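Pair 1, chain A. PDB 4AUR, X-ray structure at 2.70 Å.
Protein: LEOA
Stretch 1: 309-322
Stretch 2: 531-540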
# COMPACT_ATOMS: atom_id res chain seq x y z
N ARG A 309 -11.22 18.57 -7.29
CA ARG A 309 -11.42 18.54 -8.72
C ARG A 309 -12.87 18.81 -9.14
O ARG A 309 -13.11 19.48 -10.12
CB ARG A 309 -10.96 17.21 -9.27
CG ARG A 309 -11.23 16.99 -10.75
CD ARG A 309 -10.51 15.75 -11.23
NE ARG A 309 -10.73 15.53 -12.66
CZ ARG A 309 -9.91 14.82 -13.45
NH1 ARG A 309 -8.79 14.27 -12.97
NH2 ARG A 309 -10.21 14.67 -14.75
N PHE A 310 -13.85 18.30 -8.41
CA PHE A 310 -15.24 18.51 -8.79
C PHE A 310 -15.67 19.95 -8.53
O PHE A 310 -16.51 20.46 -9.23
CB PHE A 310 -16.20 17.57 -8.04
CG PHE A 310 -15.96 16.10 -8.30
CD1 PHE A 310 -15.34 15.65 -9.45
CD2 PHE A 310 -16.39 15.16 -7.37
CE1 PHE A 310 -15.15 14.30 -9.66
CE2 PHE A 310 -16.20 13.81 -7.59
CZ PHE A 310 -15.59 13.39 -8.74
N SER A 311 -15.11 20.59 -7.52
CA SER A 311 -15.51 21.95 -7.19
C SER A 311 -14.83 22.92 -8.14
O SER A 311 -15.40 23.95 -8.48
CB SER A 311 -15.20 22.27 -5.74
OG SER A 311 -15.76 21.25 -4.90
N ASN A 312 -13.64 22.58 -8.60
CA ASN A 312 -13.02 23.33 -9.69
C ASN A 312 -13.78 23.30 -10.99
O ASN A 312 -13.94 24.31 -11.62
CB ASN A 312 -11.62 22.81 -9.96
CG ASN A 312 -10.66 23.22 -8.89
OD1 ASN A 312 -10.95 24.14 -8.09
ND2 ASN A 312 -9.50 22.55 -8.84
N ASP A 313 -14.20 22.10 -11.40
CA ASP A 313 -15.04 21.88 -12.58
C ASP A 313 -16.27 22.72 -12.56
O ASP A 313 -16.66 23.29 -13.56
CB ASP A 313 -15.50 20.44 -12.63
CG ASP A 313 -14.40 19.49 -12.99
OD1 ASP A 313 -13.31 20.00 -13.34
OD2 ASP A 313 -14.63 18.27 -12.91
N ILE A 314 -16.90 22.76 -11.41
CA ILE A 314 -18.09 23.55 -11.23
C ILE A 314 -17.78 25.03 -11.36
O ILE A 314 -18.53 25.73 -11.94
CB ILE A 314 -18.71 23.21 -9.87
CG1 ILE A 314 -19.31 21.82 -9.97
CG2 ILE A 314 -19.78 24.21 -9.46
CD1 ILE A 314 -19.73 21.27 -8.64
N LYS A 315 -16.65 25.47 -10.86
CA LYS A 315 -16.23 26.84 -10.95
C LYS A 315 -16.04 27.23 -12.39
O LYS A 315 -16.53 28.27 -12.84
CB LYS A 315 -14.92 27.02 -10.20
CG LYS A 315 -14.63 28.46 -9.80
CD LYS A 315 -13.15 28.65 -9.54
CE LYS A 315 -12.84 30.08 -9.11
NZ LYS A 315 -11.39 30.25 -8.75
N GLN A 316 -15.32 26.39 -13.12
CA GLN A 316 -14.97 26.67 -14.50
C GLN A 316 -16.22 26.64 -15.35
O GLN A 316 -16.44 27.52 -16.16
CB GLN A 316 -13.96 25.67 -15.02
CG GLN A 316 -12.63 25.71 -14.28
CD GLN A 316 -11.90 27.03 -14.45
OE1 GLN A 316 -11.84 27.57 -15.56
NE2 GLN A 316 -11.34 27.55 -13.35
N SER A 317 -17.02 25.61 -15.15
CA SER A 317 -18.35 25.56 -15.68
C SER A 317 -19.09 26.87 -15.48
O SER A 317 -19.51 27.52 -16.45
CB SER A 317 -19.10 24.43 -15.00
OG SER A 317 -18.60 23.20 -15.46
N ARG A 318 -19.23 27.29 -14.24
CA ARG A 318 -19.97 28.50 -14.00
C ARG A 318 -19.37 29.67 -14.73
O ARG A 318 -20.09 30.46 -15.30
CB ARG A 318 -20.07 28.80 -12.51
CG ARG A 318 -20.84 27.74 -11.74
CD ARG A 318 -21.56 28.31 -10.56
NE ARG A 318 -21.33 27.52 -9.35
CZ ARG A 318 -22.26 26.87 -8.67
NH1 ARG A 318 -23.52 26.84 -9.05
NH2 ARG A 318 -21.90 26.23 -7.58
N ILE A 319 -18.05 29.78 -14.72
CA ILE A 319 -17.35 30.87 -15.40
C ILE A 319 -17.64 30.85 -16.90
O ILE A 319 -17.76 31.89 -17.53
CB ILE A 319 -15.84 30.76 -15.19
CG1 ILE A 319 -15.48 31.36 -13.85
CG2 ILE A 319 -15.03 31.44 -16.30
CD1 ILE A 319 -14.07 31.03 -13.42
N GLU A 320 -17.75 29.66 -17.46
CA GLU A 320 -18.01 29.54 -18.87
C GLU A 320 -19.44 29.96 -19.23
O GLU A 320 -19.65 30.73 -20.16
CB GLU A 320 -17.74 28.12 -19.34
CG GLU A 320 -17.51 28.10 -20.83
CD GLU A 320 -17.18 26.73 -21.36
OE1 GLU A 320 -16.70 25.89 -20.55
OE2 GLU A 320 -17.39 26.53 -22.59
N VAL A 321 -20.42 29.47 -18.50
CA VAL A 321 -21.78 29.86 -18.73
C VAL A 321 -21.96 31.35 -18.59
O VAL A 321 -22.64 31.96 -19.40
CB VAL A 321 -22.70 29.12 -17.76
CG1 VAL A 321 -24.09 29.76 -17.68
CG2 VAL A 321 -22.77 27.66 -18.20
N LYS A 322 -21.35 31.96 -17.58
CA LYS A 322 -21.43 33.39 -17.46
C LYS A 322 -20.92 34.07 -18.73
O LYS A 322 -21.51 35.04 -19.18
CB LYS A 322 -20.64 33.86 -16.25
CG LYS A 322 -21.40 33.71 -14.94
CD LYS A 322 -20.48 33.55 -13.75
CE LYS A 322 -21.22 33.90 -12.47
NZ LYS A 322 -20.66 33.25 -11.25
N GLN A 531 -28.81 22.05 -13.47
CA GLN A 531 -28.08 20.86 -13.02
C GLN A 531 -26.70 21.13 -12.44
O GLN A 531 -26.16 20.29 -11.72
CB GLN A 531 -28.00 19.79 -14.10
CG GLN A 531 -27.43 20.24 -15.41
CD GLN A 531 -28.52 20.55 -16.41
OE1 GLN A 531 -29.44 19.74 -16.61
NE2 GLN A 531 -28.43 21.73 -17.04
N ILE A 532 -26.10 22.28 -12.73
CA ILE A 532 -24.82 22.61 -12.12
C ILE A 532 -25.01 22.75 -10.62
O ILE A 532 -24.24 22.20 -9.86
CB ILE A 532 -24.16 23.87 -12.69
CG1 ILE A 532 -23.74 23.63 -14.14
CG2 ILE A 532 -22.92 24.23 -11.89
CD1 ILE A 532 -23.57 24.89 -14.96
N GLN A 533 -26.05 23.47 -10.17
CA GLN A 533 -26.26 23.59 -8.73
C GLN A 533 -26.62 22.21 -8.16
O GLN A 533 -26.13 21.79 -7.10
CB GLN A 533 -27.33 24.63 -8.42
CG GLN A 533 -27.77 24.66 -6.96
CD GLN A 533 -28.57 25.91 -6.62
OE1 GLN A 533 -29.76 25.83 -6.28
NE2 GLN A 533 -27.94 27.07 -6.73
N GLN A 534 -27.46 21.49 -8.89
CA GLN A 534 -27.89 20.19 -8.44
C GLN A 534 -26.71 19.23 -8.26
O GLN A 534 -26.61 18.59 -7.23
CB GLN A 534 -28.97 19.63 -9.39
CG GLN A 534 -30.30 20.34 -9.21
CD GLN A 534 -31.27 20.15 -10.36
OE1 GLN A 534 -31.02 19.39 -11.32
NE2 GLN A 534 -32.43 20.85 -10.27
N MSE A 535 -25.80 19.18 -9.22
CA MSE A 535 -24.59 18.38 -9.09
C MSE A 535 -23.70 18.86 -7.97
O MSE A 535 -22.98 18.09 -7.39
CB MSE A 535 -23.75 18.44 -10.35
CG MSE A 535 -24.43 17.73 -11.51
SE MSE A 535 -23.38 17.72 -13.19
CE MSE A 535 -24.64 18.75 -14.30
N GLU A 536 -23.70 20.15 -7.68
CA GLU A 536 -22.87 20.66 -6.62
C GLU A 536 -23.34 20.10 -5.28
O GLU A 536 -22.54 19.69 -4.44
CB GLU A 536 -22.88 22.18 -6.62
CG GLU A 536 -22.45 22.78 -5.30
CD GLU A 536 -22.26 24.27 -5.38
OE1 GLU A 536 -23.28 25.00 -5.38
OE2 GLU A 536 -21.07 24.70 -5.45
N GLN A 537 -24.66 20.13 -5.09
CA GLN A 537 -25.34 19.49 -3.96
C GLN A 537 -24.89 18.03 -3.75
O GLN A 537 -24.43 17.64 -2.67
CB GLN A 537 -26.83 19.51 -4.26
CG GLN A 537 -27.79 19.75 -3.12
CD GLN A 537 -29.23 19.60 -3.61
OE1 GLN A 537 -29.56 19.96 -4.76
NE2 GLN A 537 -30.09 19.05 -2.75
N VAL A 538 -24.96 17.24 -4.81
CA VAL A 538 -24.54 15.85 -4.75
C VAL A 538 -23.10 15.73 -4.38
O VAL A 538 -22.73 14.86 -3.63
CB VAL A 538 -24.68 15.16 -6.11
CG1 VAL A 538 -24.14 13.73 -6.04
CG2 VAL A 538 -26.14 15.21 -6.57
N VAL A 539 -22.26 16.57 -4.95
CA VAL A 539 -20.84 16.50 -4.67
C VAL A 539 -20.62 16.87 -3.22
O VAL A 539 -19.83 16.25 -2.54
CB VAL A 539 -20.03 17.44 -5.58
CG1 VAL A 539 -18.80 18.02 -4.87
CG2 VAL A 539 -19.63 16.70 -6.85
N THR A 540 -21.35 17.89 -2.76
CA THR A 540 -21.23 18.38 -1.40
C THR A 540 -21.60 17.31 -0.42
O THR A 540 -21.03 17.26 0.65
CB THR A 540 -22.16 19.58 -1.15
OG1 THR A 540 -21.68 20.73 -1.86
CG2 THR A 540 -22.24 19.92 0.33

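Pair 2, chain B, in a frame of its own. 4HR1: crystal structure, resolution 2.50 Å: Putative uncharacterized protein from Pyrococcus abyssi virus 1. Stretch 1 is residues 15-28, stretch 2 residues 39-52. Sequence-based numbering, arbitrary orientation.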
# COMPACT_ATOMS: atom_id res chain seq x y z
N TRP B 15 3.79 2.94 4.24
CA TRP B 15 3.70 4.03 5.22
C TRP B 15 3.05 5.23 4.59
O TRP B 15 2.12 5.80 5.16
CB TRP B 15 5.10 4.46 5.74
CG TRP B 15 5.05 5.29 6.99
CD1 TRP B 15 5.12 4.82 8.27
CD2 TRP B 15 4.80 6.70 7.10
NE1 TRP B 15 5.00 5.86 9.17
CE2 TRP B 15 4.79 7.03 8.47
CE3 TRP B 15 4.65 7.74 6.15
CZ2 TRP B 15 4.62 8.34 8.93
CZ3 TRP B 15 4.45 9.04 6.62
CH2 TRP B 15 4.42 9.32 7.99
N LEU B 16 3.56 5.63 3.42
CA LEU B 16 3.05 6.81 2.71
C LEU B 16 1.58 6.69 2.31
O LEU B 16 0.83 7.67 2.46
CB LEU B 16 3.95 7.15 1.51
CG LEU B 16 5.34 7.70 1.85
CD1 LEU B 16 6.14 7.89 0.61
CD2 LEU B 16 5.26 9.04 2.54
N ARG B 17 1.13 5.48 1.88
CA ARG B 17 -0.27 5.25 1.51
C ARG B 17 -1.18 5.33 2.74
O ARG B 17 -2.19 6.05 2.71
CB ARG B 17 -0.46 3.93 0.74
CG ARG B 17 0.21 3.95 -0.64
CD ARG B 17 -0.62 3.24 -1.68
NE ARG B 17 0.19 2.43 -2.59
CZ ARG B 17 0.62 2.84 -3.78
NH1 ARG B 17 0.35 4.07 -4.20
NH2 ARG B 17 1.34 2.04 -4.55
N THR B 18 -0.77 4.66 3.84
CA THR B 18 -1.47 4.65 5.13
C THR B 18 -1.56 6.07 5.70
O THR B 18 -2.60 6.45 6.26
CB THR B 18 -0.80 3.67 6.10
OG1 THR B 18 -0.42 2.46 5.43
CG2 THR B 18 -1.67 3.38 7.32
N ALA B 19 -0.49 6.88 5.49
CA ALA B 19 -0.42 8.28 5.92
C ALA B 19 -1.41 9.14 5.16
O ALA B 19 -1.98 10.06 5.73
CB ALA B 19 0.99 8.82 5.73
N ILE B 20 -1.62 8.83 3.86
CA ILE B 20 -2.58 9.54 3.01
C ILE B 20 -4.01 9.15 3.44
O ILE B 20 -4.86 10.03 3.58
CB ILE B 20 -2.27 9.33 1.48
CG1 ILE B 20 -1.08 10.23 1.07
CG2 ILE B 20 -3.51 9.60 0.56
CD1 ILE B 20 -0.31 9.72 -0.03
N ALA B 21 -4.25 7.85 3.70
CA ALA B 21 -5.54 7.34 4.21
C ALA B 21 -5.90 8.07 5.50
O ALA B 21 -7.03 8.56 5.64
CB ALA B 21 -5.47 5.83 4.46
N PHE B 22 -4.90 8.22 6.42
CA PHE B 22 -5.03 8.90 7.71
C PHE B 22 -5.46 10.35 7.53
O PHE B 22 -6.45 10.76 8.15
CB PHE B 22 -3.70 8.82 8.48
CG PHE B 22 -3.73 9.34 9.90
CD1 PHE B 22 -3.51 10.69 10.16
CD2 PHE B 22 -3.90 8.48 10.97
CE1 PHE B 22 -3.50 11.17 11.47
CE2 PHE B 22 -3.88 8.96 12.28
CZ PHE B 22 -3.67 10.30 12.52
N LEU B 23 -4.75 11.11 6.66
CA LEU B 23 -5.04 12.52 6.34
C LEU B 23 -6.43 12.72 5.77
O LEU B 23 -7.12 13.66 6.18
CB LEU B 23 -4.02 13.06 5.34
CG LEU B 23 -2.86 13.82 5.90
CD1 LEU B 23 -1.61 13.51 5.12
CD2 LEU B 23 -3.13 15.31 5.91
N LYS B 24 -6.83 11.86 4.80
CA LYS B 24 -8.13 11.83 4.13
C LYS B 24 -9.25 11.73 5.19
O LYS B 24 -10.16 12.57 5.20
CB LYS B 24 -8.20 10.63 3.17
CG LYS B 24 -8.70 10.97 1.77
CD LYS B 24 -7.60 10.81 0.72
CE LYS B 24 -7.85 9.67 -0.24
NZ LYS B 24 -7.40 8.36 0.31
N GLY B 25 -9.09 10.76 6.10
CA GLY B 25 -10.00 10.49 7.21
C GLY B 25 -10.12 11.63 8.20
O GLY B 25 -11.23 11.96 8.62
N TYR B 26 -8.97 12.25 8.56
CA TYR B 26 -8.94 13.39 9.48
C TYR B 26 -9.74 14.55 8.87
O TYR B 26 -10.49 15.21 9.58
CB TYR B 26 -7.48 13.83 9.78
CG TYR B 26 -7.38 15.18 10.47
CD1 TYR B 26 -7.72 15.32 11.81
CD2 TYR B 26 -7.01 16.32 9.76
CE1 TYR B 26 -7.63 16.56 12.45
CE2 TYR B 26 -6.94 17.57 10.38
CZ TYR B 26 -7.25 17.68 11.73
OH TYR B 26 -7.17 18.90 12.36
N MSE B 27 -9.56 14.76 7.55
CA MSE B 27 -10.20 15.82 6.77
C MSE B 27 -11.69 15.65 6.61
O MSE B 27 -12.40 16.64 6.64
CB MSE B 27 -9.52 15.95 5.41
CG MSE B 27 -8.14 16.56 5.53
SE MSE B 27 -7.31 16.98 3.84
CE MSE B 27 -5.87 18.03 4.53
N GLU B 28 -12.16 14.40 6.42
CA GLU B 28 -13.58 14.07 6.31
C GLU B 28 -14.28 14.37 7.65
O GLU B 28 -15.31 15.06 7.66
CB GLU B 28 -13.77 12.58 5.94
CG GLU B 28 -13.84 12.34 4.45
CD GLU B 28 -12.84 11.35 3.88
OE1 GLU B 28 -12.03 11.75 3.01
OE2 GLU B 28 -12.87 10.16 4.29
N GLN B 39 -4.17 19.44 -2.21
CA GLN B 39 -2.78 19.20 -1.79
C GLN B 39 -2.52 17.73 -1.45
O GLN B 39 -1.49 17.18 -1.85
CB GLN B 39 -2.40 20.09 -0.59
CG GLN B 39 -2.34 21.60 -0.87
CD GLN B 39 -2.20 22.44 0.39
OE1 GLN B 39 -1.33 23.32 0.49
NE2 GLN B 39 -3.06 22.23 1.38
N VAL B 40 -3.47 17.09 -0.72
CA VAL B 40 -3.41 15.68 -0.31
C VAL B 40 -3.49 14.79 -1.54
O VAL B 40 -2.69 13.85 -1.67
CB VAL B 40 -4.47 15.34 0.79
CG1 VAL B 40 -4.56 13.83 1.06
CG2 VAL B 40 -4.15 16.08 2.09
N GLU B 41 -4.43 15.12 -2.46
CA GLU B 41 -4.64 14.42 -3.73
C GLU B 41 -3.36 14.47 -4.57
O GLU B 41 -2.92 13.43 -5.07
CB GLU B 41 -5.84 15.03 -4.49
CG GLU B 41 -7.10 14.19 -4.43
CD GLU B 41 -7.03 12.84 -5.12
OE1 GLU B 41 -7.62 11.88 -4.59
OE2 GLU B 41 -6.34 12.74 -6.17
N LYS B 42 -2.73 15.66 -4.64
CA LYS B 42 -1.46 15.90 -5.33
C LYS B 42 -0.36 14.99 -4.75
O LYS B 42 0.35 14.34 -5.52
CB LYS B 42 -1.06 17.39 -5.24
CG LYS B 42 -1.89 18.31 -6.15
CD LYS B 42 -1.03 19.39 -6.82
CE LYS B 42 -1.82 20.42 -7.61
NZ LYS B 42 -2.53 21.38 -6.71
N LEU B 43 -0.31 14.85 -3.41
CA LEU B 43 0.64 13.96 -2.73
C LEU B 43 0.43 12.50 -3.04
O LEU B 43 1.40 11.80 -3.34
CB LEU B 43 0.70 14.22 -1.22
CG LEU B 43 1.49 15.47 -0.82
CD1 LEU B 43 0.95 16.08 0.45
CD2 LEU B 43 2.97 15.17 -0.70
N LYS B 44 -0.85 12.04 -3.03
CA LYS B 44 -1.20 10.65 -3.37
C LYS B 44 -0.70 10.30 -4.80
O LYS B 44 -0.06 9.25 -4.98
CB LYS B 44 -2.72 10.42 -3.24
CG LYS B 44 -3.16 8.98 -3.52
CD LYS B 44 -4.68 8.89 -3.68
CE LYS B 44 -5.11 7.70 -4.51
NZ LYS B 44 -4.85 7.89 -5.97
N GLU B 45 -0.91 11.23 -5.77
CA GLU B 45 -0.44 11.04 -7.14
C GLU B 45 1.07 10.92 -7.22
O GLU B 45 1.55 10.03 -7.92
CB GLU B 45 -0.99 12.12 -8.10
CG GLU B 45 -2.29 11.71 -8.78
CD GLU B 45 -2.26 10.31 -9.36
OE1 GLU B 45 -2.97 9.44 -8.81
OE2 GLU B 45 -1.45 10.06 -10.28
N ARG B 46 1.81 11.77 -6.46
CA ARG B 46 3.29 11.70 -6.37
C ARG B 46 3.73 10.33 -5.86
O ARG B 46 4.72 9.78 -6.36
CB ARG B 46 3.84 12.81 -5.46
CG ARG B 46 4.27 14.09 -6.19
CD ARG B 46 5.79 14.23 -6.27
NE ARG B 46 6.41 14.56 -4.98
CZ ARG B 46 7.72 14.54 -4.75
NH1 ARG B 46 8.19 14.85 -3.55
NH2 ARG B 46 8.56 14.20 -5.72
N VAL B 47 2.96 9.73 -4.91
CA VAL B 47 3.27 8.40 -4.37
C VAL B 47 3.08 7.32 -5.44
O VAL B 47 3.98 6.48 -5.63
CB VAL B 47 2.53 8.06 -3.05
CG1 VAL B 47 2.93 6.69 -2.50
CG2 VAL B 47 2.76 9.14 -1.99
N ASP B 48 1.91 7.35 -6.15
CA ASP B 48 1.60 6.37 -7.20
C ASP B 48 2.65 6.39 -8.33
O ASP B 48 3.06 5.33 -8.80
CB ASP B 48 0.18 6.54 -7.77
CG ASP B 48 -0.96 6.48 -6.75
OD1 ASP B 48 -2.07 6.97 -7.07
OD2 ASP B 48 -0.73 5.97 -5.62
N GLU B 49 3.15 7.60 -8.69
CA GLU B 49 4.19 7.78 -9.71
C GLU B 49 5.49 7.07 -9.32
O GLU B 49 5.98 6.22 -10.07
CB GLU B 49 4.44 9.27 -9.98
CG GLU B 49 3.66 9.79 -11.19
CD GLU B 49 2.95 11.11 -11.01
OE1 GLU B 49 3.58 12.08 -10.53
OE2 GLU B 49 1.76 11.19 -11.41
N ILE B 50 6.02 7.39 -8.13
CA ILE B 50 7.26 6.79 -7.65
C ILE B 50 7.10 5.30 -7.41
O ILE B 50 8.01 4.54 -7.76
CB ILE B 50 7.89 7.60 -6.47
CG1 ILE B 50 9.32 7.15 -6.14
CG2 ILE B 50 7.01 7.64 -5.24
CD1 ILE B 50 10.33 7.62 -7.17
N ALA B 51 5.92 4.87 -6.92
CA ALA B 51 5.62 3.45 -6.68
C ALA B 51 5.82 2.59 -7.92
O ALA B 51 6.46 1.54 -7.82
CB ALA B 51 4.21 3.29 -6.13
N THR B 52 5.32 3.04 -9.09
CA THR B 52 5.45 2.29 -10.35
C THR B 52 6.88 2.19 -10.84
O THR B 52 7.27 1.14 -11.37
CB THR B 52 4.44 2.74 -11.42
OG1 THR B 52 4.40 4.17 -11.46
CG2 THR B 52 3.03 2.18 -11.17

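Both pairs consist of two helical segments packed nearly antiparallel. The axes approach to 10.5 Å at 167° in pair 1 and to 10.4 Å at 163° in pair 2, and the N, CA and C atoms of 14 central residues superpose with an RMSD of 0.3 Å. The register agrees as well: A:Phe310 CA lies 7.2 Å from A:Val539 CA, and the matching B:Leu16 CA lies 7.3 Å from B:Val47 CA.

One closely matched position is an isoleucine in both pairs. A:Ile314 and B:Ile20 have CA atoms 0.3 Å apart after superposition, side-chain centres 0.4 Å apart, and the same m, t rotamer. Each drives its CD1 against the opposing backbone, A:Ile314 CD1 at 3.8 Å from A:Glu536 CA and B:Ile20 CD1 at 3.6 Å from B:Lys44 CA. In pair 2 this is a knob in a hole formed by B:Val40, B:Leu43, B:Lys44 and B:Val47.

At the next matched site, A:Ile532 and B:Val40 also have side-chain centres 0.4 Å apart, but their reach differs. The longer isoleucine extends CD1 to 4.3 Å from A:Val321 CG2 and to 4.5 Å from A:Ser317 CB. The shorter valine instead meets longer partners: B:Val40 CG2 is 4.0 Å from B:Leu23 CD2 and 3.6 Å from B:Met27 CE, a selenomethionine. B:Leu23 matches A:Ser317, whose OG donates a hydrogen bond to A:Asp313 O at 2.7 Å, within its own helix. At this site the longer side chain lies on the second helix in pair 1 (A:Ile532), and the longer ones lie on the first helix in pair 2 (B:Leu23 and B:Met27). At the far end, A:Phe310 CD2 touches A:Val539 CG2 at 3.6 Å, whereas B:Leu16 CB comes within 4.2 Å of B:Val47 CG1.

The polar solutions occupy different positions. In pair 1, A:Arg318 starts sideways, yet its end approaches A:Glu536: NH2 lies 2.8 Å from OE2 in a salt bridge and donates a hydrogen bond to OE1 at 2.9 Å and 152°. A:Ile532 CG2 covers one face of the guanidinium, 3.9 Å from A:Arg318 NH1. The equivalents, B:Lys24 and B:Lys44, are both basic and form no such bridge; B:Lys24 CD simply rests 4.3 Å from B:Val40 CG1. Pair 2 places its arginine at B:Arg17, which matches A:Ser311, and its acid at B:Asp48, which matches A:Thr540. There B:Arg17 NH1 reaches B:Asp48 OD2 at 2.6 Å in a salt bridge, near the guanidinium plane, while B:Lys44 NZ donates to B:Asp48 OD1 at 3.1 Å along its own helix. Buried surface is 443 Å² in pair 1 and 549 Å² in pair 2.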